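Local coordinates for protein TRAP-type C4-dicarboxylate:H+ symport system substrate-binding component DctP (Shewanella oneidensis, PDB 4MX6) that probably captures C4-dicarboxylates such as succinate in the periplasm and delivers them to a TRAP-type proton symport system for uptake, at residues I39-V44 with V95-P100. Sequence-based numbering, arbitrary orientation. Where two conformers were deposited one is given.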
loop_
_atom_site.group_PDB
_atom_site.type_symbol
_atom_site.label_atom_id
_atom_site.label_comp_id
_atom_site.label_asym_id
_atom_site.label_seq_id
_atom_site.Cartn_x
_atom_site.Cartn_y
_atom_site.Cartn_z
ATOM N N ILE A 39 7.547 -9.070 -20.585
ATOM C CA ILE A 39 6.711 -9.015 -19.403
ATOM C C ILE A 39 6.700 -7.573 -18.907
ATOM O O ILE A 39 7.755 -7.018 -18.634
ATOM C CB ILE A 39 7.300 -9.916 -18.305
ATOM C CG1 ILE A 39 7.229 -11.392 -18.703
ATOM C CG2 ILE A 39 6.574 -9.703 -17.006
ATOM C CD1 ILE A 39 7.988 -12.300 -17.755
ATOM N N LYS A 40 5.524 -6.954 -18.836
ATOM C CA LYS A 40 5.420 -5.579 -18.346
ATOM C C LYS A 40 4.979 -5.550 -16.887
ATOM O O LYS A 40 4.062 -6.282 -16.504
ATOM C CB LYS A 40 4.432 -4.784 -19.196
ATOM C CG LYS A 40 4.837 -4.674 -20.641
ATOM C CD LYS A 40 3.883 -3.795 -21.442
ATOM C CE LYS A 40 4.178 -3.882 -22.929
ATOM N NZ LYS A 40 3.371 -2.933 -23.717
ATOM N N PHE A 41 5.651 -4.707 -16.094
ATOM C CA PHE A 41 5.358 -4.511 -14.672
ATOM C C PHE A 41 5.170 -3.010 -14.499
ATOM O O PHE A 41 6.123 -2.242 -14.670
ATOM C CB PHE A 41 6.534 -5.012 -13.836
ATOM C CG PHE A 41 6.246 -5.163 -12.351
ATOM C CD1 PHE A 41 5.432 -4.292 -11.645
ATOM C CD2 PHE A 41 6.821 -6.197 -11.663
ATOM C CE1 PHE A 41 5.202 -4.475 -10.290
ATOM C CE2 PHE A 41 6.589 -6.382 -10.315
ATOM C CZ PHE A 41 5.793 -5.505 -9.633
ATOM N N SER A 42 3.952 -2.570 -14.208
ATOM C CA SER A 42 3.718 -1.150 -13.979
ATOM C C SER A 42 3.396 -0.886 -12.523
ATOM O O SER A 42 2.843 -1.739 -11.836
ATOM C CB SER A 42 2.604 -0.611 -14.884
ATOM O OG SER A 42 1.338 -1.198 -14.624
ATOM N N HIS A 43 3.737 0.310 -12.065
ATOM C CA HIS A 43 3.369 0.754 -10.736
ATOM C C HIS A 43 3.348 2.278 -10.657
ATOM O O HIS A 43 3.700 2.975 -11.626
ATOM C CB HIS A 43 4.295 0.113 -9.690
ATOM C CG HIS A 43 5.722 0.555 -9.756
ATOM N ND1 HIS A 43 6.130 1.765 -9.241
ATOM C CD2 HIS A 43 6.829 -0.051 -10.256
ATOM C CE1 HIS A 43 7.436 1.878 -9.417
ATOM N NE2 HIS A 43 7.883 0.795 -10.032
ATOM N N VAL A 44 2.926 2.788 -9.502
ATOM C CA VAL A 44 2.653 4.213 -9.338
ATOM C C VAL A 44 3.682 4.951 -8.490
ATOM O O VAL A 44 3.546 6.152 -8.281
ATOM C CB VAL A 44 1.234 4.447 -8.745
ATOM C CG1 VAL A 44 0.206 3.764 -9.617
ATOM C CG2 VAL A 44 1.123 3.989 -7.290
ATOM N N VAL A 95 -0.764 -5.444 -19.245
ATOM C CA VAL A 95 0.353 -5.461 -18.302
ATOM C C VAL A 95 0.278 -6.843 -17.642
ATOM O O VAL A 95 -0.810 -7.408 -17.552
ATOM C CB VAL A 95 0.269 -4.271 -17.281
ATOM C CG1 VAL A 95 -0.971 -4.351 -16.397
ATOM C CG2 VAL A 95 1.518 -4.163 -16.445
ATOM N N GLN A 96 1.413 -7.377 -17.206
ATOM C CA GLN A 96 1.483 -8.745 -16.699
ATOM C C GLN A 96 1.628 -8.817 -15.172
ATOM O O GLN A 96 1.191 -9.794 -14.567
ATOM C CB GLN A 96 2.628 -9.498 -17.387
ATOM C CG GLN A 96 2.303 -9.883 -18.826
ATOM C CD GLN A 96 2.193 -8.690 -19.757
ATOM O OE1 GLN A 96 3.113 -7.872 -19.862
ATOM N NE2 GLN A 96 1.069 -8.588 -20.453
ATOM N N PHE A 97 2.239 -7.807 -14.557
ATOM C CA PHE A 97 2.356 -7.718 -13.100
ATOM C C PHE A 97 2.062 -6.305 -12.642
ATOM O O PHE A 97 2.542 -5.351 -13.240
ATOM C CB PHE A 97 3.761 -8.125 -12.607
ATOM C CG PHE A 97 4.100 -9.561 -12.887
ATOM C CD1 PHE A 97 3.741 -10.576 -12.022
ATOM C CD2 PHE A 97 4.747 -9.909 -14.063
ATOM C CE1 PHE A 97 4.050 -11.906 -12.314
ATOM C CE2 PHE A 97 5.035 -11.234 -14.352
ATOM C CZ PHE A 97 4.678 -12.213 -13.480
ATOM N N VAL A 98 1.270 -6.204 -11.581
ATOM C CA VAL A 98 1.081 -4.960 -10.848
ATOM C C VAL A 98 1.134 -5.295 -9.356
ATOM O O VAL A 98 1.076 -6.474 -8.974
ATOM C CB VAL A 98 -0.240 -4.242 -11.228
ATOM C CG1 VAL A 98 -0.181 -3.779 -12.687
ATOM C CG2 VAL A 98 -1.460 -5.130 -10.996
ATOM N N ALA A 99 1.260 -4.275 -8.511
ATOM C CA ALA A 99 1.341 -4.492 -7.071
ATOM C C ALA A 99 0.621 -3.357 -6.336
ATOM O O ALA A 99 1.246 -2.520 -5.669
ATOM C CB ALA A 99 2.786 -4.650 -6.615
ATOM N N PRO A 100 -0.715 -3.317 -6.463
ATOM C CA PRO A 100 -1.486 -2.261 -5.807
ATOM C C PRO A 100 -1.487 -2.399 -4.305
ATOM O O PRO A 100 -1.415 -3.507 -3.759
ATOM C CB PRO A 100 -2.917 -2.478 -6.338
ATOM C CG PRO A 100 -2.786 -3.449 -7.490
ATOM C CD PRO A 100 -1.593 -4.278 -7.153
HETATM O O HOH W 1 1.191 -1.579 -9.587
#
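Phe-41 and Phe-97 sit across from each other at a single backbone bridge, by which the loop residues 95-100 of this family 7 solute-binding protein pair with strand 37-42. Lys-40 O accepts two backbone hydrogen bonds, from Phe-97 N at 3.1 Å and from Gln-96 N at 3.0 Å. A third runs from Ser-42 N to Phe-97 O at 3.3 Å. The amide of Lys-40 is met by a side chain instead: a turn at chi2 (68°) swings CD of Gln-96 back, and OE1 accepts a hydrogen bond from Lys-40 N at 2.8 Å (N-H...O 164°), in the carbonyl plane, taking the place a main-chain carbonyl would fill in a regular sheet. A water accepting from Ala-99 N and donating to Ser-42 O carries the pairing further.

Among apolar contacts, Phe-97 CB lies over one face of the Phe-41 ring, 3.9 Å from its centroid, a CH-pi contact. Ile-39 CG2 meets the Phe-97 ring at its edge, in plane, 3.4 Å from CE2.

Strand 37-42 pairs on its other edge with parallel strand 70-75. Phe-41 also packs on Met-54 and Ala-55 of helix 50-65, whose Phe-58 meets the Phe-97 ring edge-to-face. An alanine in place of Phe-41 would probably leave Phe-97 CB without its aromatic cover and open a gap beside this helix. Ala-99 O accepts from NZ of Lys-51, a succinate-binding residue, consistent with the loop running from this sheet toward the succinate site, with strand 243-251 touching Phe-97, Val-98 and Ala-99.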